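Local coordinates for hypothetical protein (Bacteroides caccae, PDB 4M8R), which is of unknown function but combines an N-terminal Ig-like domain with a WD40-like domain of the beta-propeller class, at residues A[42-47]-A[67-72]; A[121-126]-A[413-418]; A[190-195]-A[236-241]; A[302-307]-A[327-332]. All blocks are in the same frame, centred on the assembly; numbering follows the deposited sequence.

Contact 1 of 4, residues A[42-47]-A[67-72]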
# COMPACT_ATOMS: atom_id res chain seq x y z
N ASP A 42 26.90 6.40 29.23
CA ASP A 42 26.20 5.13 29.03
C ASP A 42 24.76 5.43 28.64
O ASP A 42 24.12 6.31 29.23
CB ASP A 42 26.22 4.26 30.29
CG ASP A 42 27.55 3.56 30.50
OD1 ASP A 42 28.51 3.85 29.76
OD2 ASP A 42 27.65 2.72 31.42
N GLN A 43 24.26 4.72 27.64
CA GLN A 43 22.87 4.85 27.21
C GLN A 43 22.15 3.53 27.43
O GLN A 43 22.76 2.52 27.76
CB GLN A 43 22.81 5.30 25.75
CG GLN A 43 23.59 6.59 25.48
CD GLN A 43 23.27 7.25 24.15
OE1 GLN A 43 22.22 7.01 23.55
NE2 GLN A 43 24.17 8.11 23.69
N VAL A 44 20.83 3.56 27.27
CA VAL A 44 20.01 2.38 27.45
C VAL A 44 19.10 2.22 26.24
O VAL A 44 18.45 3.18 25.81
CB VAL A 44 19.18 2.47 28.74
CG1 VAL A 44 18.26 1.28 28.88
CG2 VAL A 44 20.10 2.58 29.96
N ASP A 45 19.07 1.01 25.69
CA ASP A 45 18.27 0.67 24.51
C ASP A 45 17.19 -0.34 24.84
O ASP A 45 17.38 -1.22 25.69
CB ASP A 45 19.16 0.06 23.42
CG ASP A 45 19.97 1.08 22.67
OD1 ASP A 45 19.44 2.17 22.35
OD2 ASP A 45 21.14 0.77 22.37
N PHE A 46 16.06 -0.23 24.14
CA PHE A 46 14.97 -1.19 24.23
C PHE A 46 14.89 -1.97 22.93
O PHE A 46 15.09 -1.41 21.85
CB PHE A 46 13.64 -0.47 24.36
CG PHE A 46 13.45 0.27 25.65
CD1 PHE A 46 13.69 -0.34 26.87
CD2 PHE A 46 12.95 1.57 25.64
CE1 PHE A 46 13.47 0.34 28.06
CE2 PHE A 46 12.73 2.25 26.82
CZ PHE A 46 13.00 1.64 28.03
N ASP A 47 14.56 -3.26 23.04
CA ASP A 47 14.08 -4.05 21.90
C ASP A 47 12.69 -4.56 22.25
O ASP A 47 12.48 -5.12 23.33
CB ASP A 47 15.02 -5.22 21.59
CG ASP A 47 16.26 -4.81 20.77
OD1 ASP A 47 16.46 -3.60 20.49
OD2 ASP A 47 17.05 -5.71 20.40
N ALA A 67 16.13 4.60 25.37
CA ALA A 67 15.30 4.84 26.54
C ALA A 67 15.62 6.21 27.10
O ALA A 67 16.78 6.63 27.13
CB ALA A 67 15.58 3.78 27.59
N GLU A 68 14.59 6.92 27.55
CA GLU A 68 14.80 8.17 28.28
C GLU A 68 15.35 7.84 29.67
O GLU A 68 14.76 7.07 30.41
CB GLU A 68 13.51 8.97 28.39
CG GLU A 68 13.68 10.37 28.96
CD GLU A 68 12.36 11.06 29.27
OE1 GLU A 68 11.32 10.67 28.68
OE2 GLU A 68 12.35 11.98 30.12
N ILE A 69 16.50 8.43 30.00
CA ILE A 69 17.13 8.24 31.30
C ILE A 69 16.75 9.39 32.22
O ILE A 69 17.04 10.54 31.93
CB ILE A 69 18.66 8.17 31.16
CG1 ILE A 69 19.04 6.97 30.31
CG2 ILE A 69 19.32 8.09 32.54
CD1 ILE A 69 20.46 7.00 29.79
N VAL A 70 16.10 9.06 33.34
CA VAL A 70 15.58 10.07 34.26
C VAL A 70 16.59 10.40 35.37
O VAL A 70 16.80 11.57 35.67
CB VAL A 70 14.25 9.59 34.89
CG1 VAL A 70 13.71 10.60 35.90
CG2 VAL A 70 13.22 9.34 33.80
N GLU A 71 17.18 9.38 35.97
CA GLU A 71 18.19 9.55 37.03
C GLU A 71 19.41 8.74 36.66
O GLU A 71 19.30 7.73 35.97
CB GLU A 71 17.67 9.05 38.39
CG GLU A 71 16.44 9.77 38.92
CD GLU A 71 16.72 11.20 39.35
OE1 GLU A 71 17.86 11.48 39.80
OE2 GLU A 71 15.80 12.04 39.23
N ARG A 72 20.56 9.16 37.14
CA ARG A 72 21.82 8.54 36.76
C ARG A 72 22.82 8.60 37.92
O ARG A 72 23.09 9.68 38.45
CB ARG A 72 22.38 9.25 35.53
CG ARG A 72 23.58 8.59 34.89
CD ARG A 72 24.26 9.55 33.92
NE ARG A 72 23.43 9.85 32.76
CZ ARG A 72 23.39 9.13 31.64
NH1 ARG A 72 24.12 8.03 31.50
NH2 ARG A 72 22.59 9.52 30.64
O HOH W 1 19.37 6.26 26.38

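Contact 2 of 4, residues A[121-126]-A[413-418]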
# COMPACT_ATOMS: atom_id res chain seq x y z
N GLY A 121 -9.99 22.59 23.02
CA GLY A 121 -10.02 24.05 23.07
C GLY A 121 -8.91 24.63 23.94
O GLY A 121 -8.51 24.01 24.93
N ILE A 122 -8.44 25.81 23.57
CA ILE A 122 -7.44 26.53 24.37
C ILE A 122 -8.15 27.44 25.38
O ILE A 122 -8.84 28.38 24.99
CB ILE A 122 -6.52 27.42 23.50
CG1 ILE A 122 -6.07 26.70 22.23
CG2 ILE A 122 -5.32 27.89 24.31
CD1 ILE A 122 -5.29 25.43 22.47
N ASN A 123 -7.98 27.15 26.67
CA ASN A 123 -8.56 27.98 27.72
C ASN A 123 -7.54 29.01 28.20
O ASN A 123 -6.62 28.68 28.96
CB ASN A 123 -9.04 27.11 28.89
CG ASN A 123 -9.88 27.89 29.88
OD1 ASN A 123 -9.40 28.25 30.96
ND2 ASN A 123 -11.12 28.17 29.52
N GLU A 124 -7.69 30.25 27.75
CA GLU A 124 -6.74 31.30 28.08
C GLU A 124 -6.90 31.83 29.51
O GLU A 124 -6.00 32.47 30.03
CB GLU A 124 -6.84 32.47 27.09
CG GLU A 124 -6.47 32.11 25.65
CD GLU A 124 -5.02 31.68 25.47
OE1 GLU A 124 -4.22 31.78 26.43
OE2 GLU A 124 -4.67 31.23 24.36
N THR A 125 -8.04 31.56 30.14
CA THR A 125 -8.24 31.95 31.54
C THR A 125 -7.38 31.09 32.46
O THR A 125 -6.57 31.61 33.23
CB THR A 125 -9.72 31.84 31.95
OG1 THR A 125 -10.54 32.57 31.03
CG2 THR A 125 -9.94 32.38 33.36
N ASP A 126 -7.54 29.77 32.37
CA ASP A 126 -6.81 28.84 33.24
C ASP A 126 -5.46 28.43 32.66
O ASP A 126 -4.69 27.74 33.33
CB ASP A 126 -7.64 27.57 33.49
CG ASP A 126 -8.98 27.86 34.13
OD1 ASP A 126 -9.47 29.01 34.06
OD2 ASP A 126 -9.57 26.92 34.70
N ASP A 413 -21.45 26.37 24.78
CA ASP A 413 -20.70 27.10 25.82
C ASP A 413 -19.34 27.56 25.30
O ASP A 413 -19.13 28.76 25.11
CB ASP A 413 -20.58 26.28 27.13
CG ASP A 413 -19.95 24.89 26.93
OD1 ASP A 413 -20.01 24.34 25.81
OD2 ASP A 413 -19.40 24.36 27.91
N MSE A 414 -18.44 26.61 25.03
CA MSE A 414 -17.15 26.85 24.37
C MSE A 414 -16.49 28.17 24.73
O MSE A 414 -16.54 29.12 23.95
CB MSE A 414 -17.36 26.79 22.85
CG MSE A 414 -18.02 25.49 22.36
SE MSE A 414 -16.85 23.91 22.61
CE MSE A 414 -16.07 23.92 20.80
N PRO A 415 -15.85 28.24 25.91
CA PRO A 415 -15.09 29.43 26.30
C PRO A 415 -13.67 29.45 25.70
O PRO A 415 -12.68 29.53 26.43
CB PRO A 415 -15.04 29.32 27.83
CG PRO A 415 -15.04 27.85 28.08
CD PRO A 415 -15.87 27.23 26.99
N TYR A 416 -13.60 29.38 24.36
CA TYR A 416 -12.34 29.27 23.63
C TYR A 416 -12.33 30.19 22.41
O TYR A 416 -13.37 30.45 21.81
CB TYR A 416 -12.13 27.84 23.11
CG TYR A 416 -12.44 26.72 24.07
CD1 TYR A 416 -11.71 26.55 25.24
CD2 TYR A 416 -13.45 25.80 23.80
CE1 TYR A 416 -11.99 25.52 26.12
CE2 TYR A 416 -13.74 24.76 24.67
CZ TYR A 416 -13.00 24.63 25.83
OH TYR A 416 -13.28 23.61 26.70
N ASN A 417 -11.14 30.66 22.04
CA ASN A 417 -10.92 31.35 20.76
C ASN A 417 -10.31 30.43 19.71
O ASN A 417 -10.41 30.69 18.51
CB ASN A 417 -10.03 32.58 20.93
CG ASN A 417 -10.81 33.83 21.28
OD1 ASN A 417 -11.84 34.12 20.68
ND2 ASN A 417 -10.31 34.59 22.25
N SER A 418 -9.65 29.37 20.16
CA SER A 418 -9.06 28.38 19.27
C SER A 418 -9.50 26.99 19.67
O SER A 418 -9.44 26.62 20.85
CB SER A 418 -7.53 28.46 19.31
OG SER A 418 -7.09 29.78 19.05
O HOH W 2 -8.71 30.12 22.65

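Contact 3 of 4, residues A[190-195]-A[236-241]. With PO4 (phosphate ion), chain E; PO4 (phosphate ion), chain D.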
# COMPACT_ATOMS: atom_id res chain seq x y z
N SER A 190 12.35 22.36 16.69
CA SER A 190 13.45 22.90 15.89
C SER A 190 14.77 22.76 16.64
O SER A 190 14.83 22.93 17.86
CB SER A 190 13.20 24.37 15.54
OG SER A 190 12.19 24.49 14.56
N PHE A 191 15.82 22.44 15.90
CA PHE A 191 17.14 22.31 16.48
C PHE A 191 17.71 23.69 16.82
O PHE A 191 18.17 23.90 17.94
CB PHE A 191 18.09 21.56 15.55
CG PHE A 191 19.39 21.20 16.21
CD1 PHE A 191 19.46 20.14 17.09
CD2 PHE A 191 20.54 21.95 15.97
CE1 PHE A 191 20.65 19.82 17.71
CE2 PHE A 191 21.73 21.64 16.58
CZ PHE A 191 21.79 20.57 17.45
N TYR A 192 17.67 24.61 15.87
CA TYR A 192 18.19 25.95 16.09
C TYR A 192 17.10 26.89 16.60
O TYR A 192 15.91 26.65 16.43
CB TYR A 192 18.82 26.52 14.82
CG TYR A 192 20.11 25.84 14.39
CD1 TYR A 192 21.23 25.83 15.22
CD2 TYR A 192 20.20 25.21 13.15
CE1 TYR A 192 22.40 25.20 14.82
CE2 TYR A 192 21.37 24.59 12.75
CZ TYR A 192 22.47 24.59 13.58
OH TYR A 192 23.62 23.96 13.17
N ASP A 193 17.54 27.99 17.22
CA ASP A 193 16.64 29.00 17.77
C ASP A 193 16.36 30.07 16.73
O ASP A 193 16.76 31.22 16.88
CB ASP A 193 17.25 29.61 19.03
CG ASP A 193 17.44 28.60 20.15
OD1 ASP A 193 16.43 28.08 20.66
OD2 ASP A 193 18.61 28.33 20.51
N TYR A 194 15.67 29.69 15.65
CA TYR A 194 15.32 30.62 14.59
C TYR A 194 13.87 31.03 14.75
O TYR A 194 13.01 30.20 15.04
CB TYR A 194 15.55 29.98 13.20
CG TYR A 194 16.99 29.62 12.87
CD1 TYR A 194 18.07 30.32 13.42
CD2 TYR A 194 17.28 28.59 11.97
CE1 TYR A 194 19.38 29.99 13.11
CE2 TYR A 194 18.60 28.27 11.64
CZ TYR A 194 19.64 28.97 12.21
OH TYR A 194 20.95 28.66 11.91
N ASN A 195 13.59 32.32 14.55
CA ASN A 195 12.23 32.83 14.68
C ASN A 195 11.33 32.23 13.62
O ASN A 195 11.72 32.09 12.46
CB ASN A 195 12.22 34.35 14.57
CG ASN A 195 10.86 34.95 14.89
OD1 ASN A 195 10.29 34.68 15.94
ND2 ASN A 195 10.34 35.76 13.97
N ARG A 236 13.95 17.42 17.94
CA ARG A 236 14.35 18.63 17.23
C ARG A 236 14.88 18.28 15.84
O ARG A 236 15.74 17.43 15.71
CB ARG A 236 15.44 19.37 17.99
CG ARG A 236 15.03 19.88 19.37
CD ARG A 236 16.21 20.52 20.08
NE ARG A 236 15.98 20.60 21.53
CZ ARG A 236 15.80 21.73 22.23
NH1 ARG A 236 15.85 22.93 21.66
NH2 ARG A 236 15.59 21.64 23.54
N SER A 237 14.35 18.95 14.82
CA SER A 237 14.76 18.73 13.44
C SER A 237 15.45 19.96 12.91
O SER A 237 15.24 21.06 13.40
CB SER A 237 13.55 18.45 12.54
OG SER A 237 12.81 17.32 12.97
N ASN A 238 16.27 19.77 11.87
CA ASN A 238 16.82 20.86 11.10
C ASN A 238 16.78 20.53 9.61
O ASN A 238 17.82 20.21 9.01
CB ASN A 238 18.24 21.18 11.55
CG ASN A 238 18.79 22.42 10.86
OD1 ASN A 238 18.09 23.42 10.74
ND2 ASN A 238 20.03 22.35 10.40
N PHE A 239 15.59 20.64 9.03
CA PHE A 239 15.36 20.23 7.64
C PHE A 239 14.81 21.35 6.75
O PHE A 239 13.65 21.33 6.37
CB PHE A 239 14.41 19.04 7.60
CG PHE A 239 15.01 17.74 8.09
CD1 PHE A 239 16.18 17.25 7.55
CD2 PHE A 239 14.36 16.99 9.06
CE1 PHE A 239 16.71 16.05 7.98
CE2 PHE A 239 14.89 15.79 9.50
CZ PHE A 239 16.07 15.32 8.95
N PRO A 240 15.64 22.34 6.41
CA PRO A 240 15.20 23.35 5.45
C PRO A 240 15.19 22.81 4.03
O PRO A 240 15.88 21.84 3.73
CB PRO A 240 16.26 24.45 5.58
CG PRO A 240 17.48 23.74 6.05
CD PRO A 240 16.99 22.61 6.93
N MSE A 241 14.41 23.45 3.16
CA MSE A 241 14.39 23.11 1.75
C MSE A 241 15.63 23.66 1.10
O MSE A 241 16.14 24.70 1.54
CB MSE A 241 13.19 23.76 1.07
CG MSE A 241 11.87 23.19 1.57
SE MSE A 241 11.39 21.64 0.46
CE MSE A 241 10.50 22.73 -0.90
P PO4 E . 16.80 16.59 20.89
O1 PO4 E . 16.74 15.35 21.76
O2 PO4 E . 15.79 16.45 19.77
O3 PO4 E . 16.45 17.79 21.73
O4 PO4 E . 18.18 16.75 20.29
P PO4 D . 21.95 25.07 7.94
O1 PO4 D . 21.81 24.36 9.27
O2 PO4 D . 21.86 24.09 6.79
O3 PO4 D . 20.87 26.10 7.78
O4 PO4 D . 23.31 25.72 7.93
O HOH W 3 13.65 23.70 12.25
O HOH W 4 16.40 24.24 13.09

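Contact 4 of 4, residues A[302-307]-A[327-332]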
# COMPACT_ATOMS: atom_id res chain seq x y z
N ASP A 302 -11.06 42.67 8.35
CA ASP A 302 -10.99 42.69 9.81
C ASP A 302 -10.54 41.37 10.41
O ASP A 302 -10.16 41.32 11.58
CB ASP A 302 -12.34 43.11 10.39
CG ASP A 302 -12.72 44.53 10.00
OD1 ASP A 302 -11.85 45.42 10.12
OD2 ASP A 302 -13.87 44.75 9.58
N ALA A 303 -10.60 40.30 9.62
CA ALA A 303 -9.96 39.03 9.98
C ALA A 303 -9.82 38.15 8.75
O ALA A 303 -10.70 38.14 7.88
CB ALA A 303 -10.75 38.30 11.06
N ILE A 304 -8.70 37.43 8.66
CA ILE A 304 -8.45 36.51 7.55
C ILE A 304 -7.80 35.25 8.10
O ILE A 304 -6.77 35.32 8.76
CB ILE A 304 -7.54 37.13 6.48
CG1 ILE A 304 -8.18 38.40 5.90
CG2 ILE A 304 -7.29 36.13 5.35
CD1 ILE A 304 -7.32 39.11 4.88
N ILE A 305 -8.42 34.11 7.81
CA ILE A 305 -7.88 32.82 8.21
C ILE A 305 -7.83 31.91 6.99
O ILE A 305 -8.86 31.68 6.35
CB ILE A 305 -8.75 32.16 9.29
CG1 ILE A 305 -8.98 33.13 10.46
CG2 ILE A 305 -8.11 30.87 9.79
CD1 ILE A 305 -9.99 32.63 11.48
N PRO A 306 -6.65 31.37 6.65
CA PRO A 306 -6.59 30.40 5.57
C PRO A 306 -7.21 29.07 5.97
O PRO A 306 -7.19 28.71 7.15
CB PRO A 306 -5.08 30.23 5.32
CG PRO A 306 -4.40 31.28 6.12
CD PRO A 306 -5.32 31.61 7.24
N PHE A 307 -7.74 28.33 5.00
CA PHE A 307 -8.28 27.00 5.27
C PHE A 307 -8.06 26.07 4.09
O PHE A 307 -7.70 26.50 3.00
CB PHE A 307 -9.77 27.08 5.59
CG PHE A 307 -10.61 27.57 4.44
CD1 PHE A 307 -11.03 26.69 3.45
CD2 PHE A 307 -10.98 28.90 4.35
CE1 PHE A 307 -11.80 27.14 2.39
CE2 PHE A 307 -11.75 29.35 3.29
CZ PHE A 307 -12.16 28.47 2.31
N VAL A 327 -8.41 24.92 -1.36
CA VAL A 327 -7.96 25.84 -0.32
C VAL A 327 -8.46 27.25 -0.58
O VAL A 327 -8.78 27.62 -1.70
CB VAL A 327 -6.42 25.86 -0.19
CG1 VAL A 327 -5.88 24.44 -0.13
CG2 VAL A 327 -5.78 26.64 -1.33
N GLY A 328 -8.49 28.04 0.49
CA GLY A 328 -8.91 29.42 0.38
C GLY A 328 -8.75 30.20 1.66
O GLY A 328 -8.05 29.78 2.59
N TYR A 329 -9.40 31.36 1.68
CA TYR A 329 -9.35 32.30 2.79
C TYR A 329 -10.76 32.56 3.32
O TYR A 329 -11.69 32.79 2.55
CB TYR A 329 -8.77 33.62 2.30
CG TYR A 329 -7.27 33.66 2.13
CD1 TYR A 329 -6.42 33.63 3.23
CD2 TYR A 329 -6.69 33.79 0.86
CE1 TYR A 329 -5.04 33.69 3.08
CE2 TYR A 329 -5.32 33.86 0.70
CZ TYR A 329 -4.50 33.81 1.81
OH TYR A 329 -3.13 33.89 1.66
N MSE A 330 -10.90 32.51 4.65
CA MSE A 330 -12.10 33.02 5.31
C MSE A 330 -11.84 34.50 5.48
O MSE A 330 -10.86 34.88 6.11
CB MSE A 330 -12.32 32.37 6.67
CG MSE A 330 -13.69 32.70 7.28
SE MSE A 330 -13.82 34.54 7.99
CE MSE A 330 -12.28 34.60 9.22
N ILE A 331 -12.72 35.33 4.93
CA ILE A 331 -12.56 36.78 5.01
C ILE A 331 -13.72 37.40 5.78
O ILE A 331 -14.88 37.21 5.41
CB ILE A 331 -12.47 37.40 3.59
CG1 ILE A 331 -11.17 36.94 2.93
CG2 ILE A 331 -12.51 38.92 3.65
CD1 ILE A 331 -11.14 37.13 1.43
N TYR A 332 -13.40 38.16 6.84
CA TYR A 332 -14.41 38.74 7.72
C TYR A 332 -14.36 40.26 7.74
O TYR A 332 -13.29 40.85 7.89
CB TYR A 332 -14.23 38.21 9.15
CG TYR A 332 -15.04 38.96 10.19
CD1 TYR A 332 -16.39 38.66 10.39
CD2 TYR A 332 -14.47 39.96 10.97
CE1 TYR A 332 -17.14 39.34 11.33
CE2 TYR A 332 -15.21 40.64 11.92
CZ TYR A 332 -16.55 40.33 12.10
OH TYR A 332 -17.29 41.02 13.04

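Contact 1 of 4, residues A[42-47]-A[67-72]
Ala67 drops its CB onto one face of the Phe46 ring, and this is where the two strands pack tightly. The methyl sits 3.3 Å from Phe46 CE2, while Val44 CG1 flanks the same Ala67 CB at 3.9 Å. Phe46 CG stands anti to the carbonyl carbon (chi1 -67°), and the ring lies beneath the methyl, with Ile79, Val90 and Pro82 among its other neighbours. Just beside this cluster, the N-H of Ala67 donates to Val44 O at 2.8 Å and nearly straight (169°).

From here the strands draw apart. Instead of a second direct backbone bond, a water accepts a hydrogen bond from Val44 N and donates to Ala67 O at 2.7 Å. Ile69 reaches across where the strands diverge with CD1 alone, 3.8 Å from Asp42 O and at longer range from Val44 CG2. Beyond it, Val70 and Glu71 form a classic bulge opposite Ser78, and the chain meets its partner again only through Arg72. Its side chain bends at chi3 (-67°), and NH1 meets Asp42 O at 2.8 Å, in the guanidinium plane and on a carbonyl lone pair. Ile69 CG2 lies against one guanidinium face near its rim. The Asp42 carboxylate looks elsewhere, to a salt bridge with Arg96. A leucine in place of Arg72 would probably leave Asp42 O without this donor and the looser end of the contact without its polar tie.

Between these two segments, then, direct backbone bonding gives way to a water and a long cationic side chain where the strands separate.

Contact 2 of 4, residues A[121-126]-A[413-418]
Tyr416 lays its ring flat on Gly121, and together with Ile122 and Ser418 it buries much of the surface in this contact. Gly121 CA stands 3.7 Å from the ring centroid, only 10° off the normal, a CH-pi contact over the centre of the face. A beta carbon on Gly121 would run into the ring, so the close approach depends on the bare glycine. Pro415 CD covers the opposite face toward its rim, and the selenium of Met414, a selenomethionine, lies at the ring edge in its plane. Another part of the edge meets the strand backbone, with Ile122 O 3.4 Å from Tyr416 CD1. The hydroxyl is hydrogen-bonded to Glu130 on the next strand. A serine in place of Tyr416 would probably uncover Gly121 and leave Glu130 without that hydroxyl partner.

Ile122 contributes both backbone and side chain. Its N-H donates to Ser418 O at 3.0 Å, nearly along the C=O axis, and its CG1 rests 3.7 Å from Ser418 CB. At the other end of the residue, Ile122 O accepts a hydrogen bond from a water at 2.9 Å, and that water in turn accepts from Asn417 N. Farther on, Asn123 OD1 accepts from Asp126 N at 2.8 Å, an Asx motif that turns the chain as strand 118-123 ends.

Directly after Ser418 comes strand 419-422, which pairs antiparallel with 118-123. One sheet is therefore built from strands at both ends of the WD40-like domain, an arrangement consistent with the ring closure, often called velcro, of beta-propellers.

Contact 3 of 4, residues A[190-195]-A[236-241]
Phe191 and Ser237 share the one direct hydrogen bond between these segments. Phe191 N donates to Ser237 O at 2.9 Å, bent to 150° and from above the carbonyl plane; Ser190 CA adds a CA-H...O contact to the same Ser237 O at 3.6 Å. A water accepts from Tyr192 N at 3.1 Å and lies 3.0 Å from Asn238 OD1.

Most of the other direct contacts are apolar or van der Waals. Phe191 turns its edge to Arg236 CB, with ring and guanidinium planes 86° apart, while Phe191 CB touches Asn238 CB at 4.0 Å. Tyr192 likewise offers an edge, its CE2 lying 3.5 Å from Asn238 ND2. Phe191 CD2 in turn covers the centre of one Tyr192 face.

Two phosphates, probably from the crystallisation liquor, sit far apart. Arg236 grips one through N (2.8 Å to O2) and NE (2.9 Å to O3), helped by Thr235 N. Asn238 ND2 donates to O1 of the other, which Arg213 and, from the second subunit, Arg89 and Lys105 also bond.

The backbone pairing is thus a single bridge, Ser190 with Ser237, and N-H donors at two separate points can hold anions, the Asn238 side lying against the second subunit.

Contact 4 of 4, residues A[302-307]-A[327-332]
Phe307 folds back across Gly328 on the partner strand. Its CG takes the crowded position between the backbone N and the carbonyl carbon (chi1 64°), and the ring lies with one face over the glycine, whose CA is 4.1 Å from the ring centroid. The edge of the same ring comes up to Met330 N. Farther along this side of the sheet, Met330, a selenomethionine bent at chi2 and chi3, brings its CE to 3.8 Å from Ile305 CD1, and Ala303 CB packs on Tyr332 CB. The other side carries Ile304, Pro306, Tyr329 and Ile331. Here Tyr329 CD1 presses on Ile304 CG2 at 3.4 Å and its CE1 touches Pro306 CG at 3.9 Å. Leu272 and Pro284 of the neighbouring sheet continue this layer, and the Tyr329 hydroxyl crosses to bond Leu273 O.

Between the two apolar layers runs an antiparallel ladder. Ala303 with Tyr332, Ile305 with Met330 and Phe307 with Gly328 are the hydrogen-bonded pairs, the Met330 N to Ile305 O bond being short at 2.8 Å and nearly straight (169°).

The polar edge is at the start of strand 303-310. There Tyr332 O accepts twice, from Asp302 N at 2.9 Å and from Ala303 N at 3.2 Å, the mark of a classic beta bulge. The Asp302 carboxylate is held by Lys281 and by Ser334 N.

The ladder thus satisfies the inward N-H and C=O groups, while the outward ones of 327-332 pair with strand 340-348 and Ile304 O bonds Ser274; both surfaces can then be apolar, with charge kept to the bulged end.

How the contacts relate
Contact 1 comes first along the chain and belongs to the Ig-like domain; the other three lie in the WD40-like domain. Contact 2 joins the two ends of that domain, so contacts 3 and 4 fall, in that order, within the long stretch between its segments. Contacts 2 and 4 have centres 21 Å apart, nearest atoms about 7 Å, yet their strands, 118-123 and the 303-310/325-333 pair, belong to different four-stranded sheets. Contacts 1 and 4 are 47 Å apart between centres, across the middle of the chain. Contacts 1 and 3, 25 Å between centres, both touch the second subunit, so the assembly brings the Ig-like domain of one copy against the propeller-like domain of another.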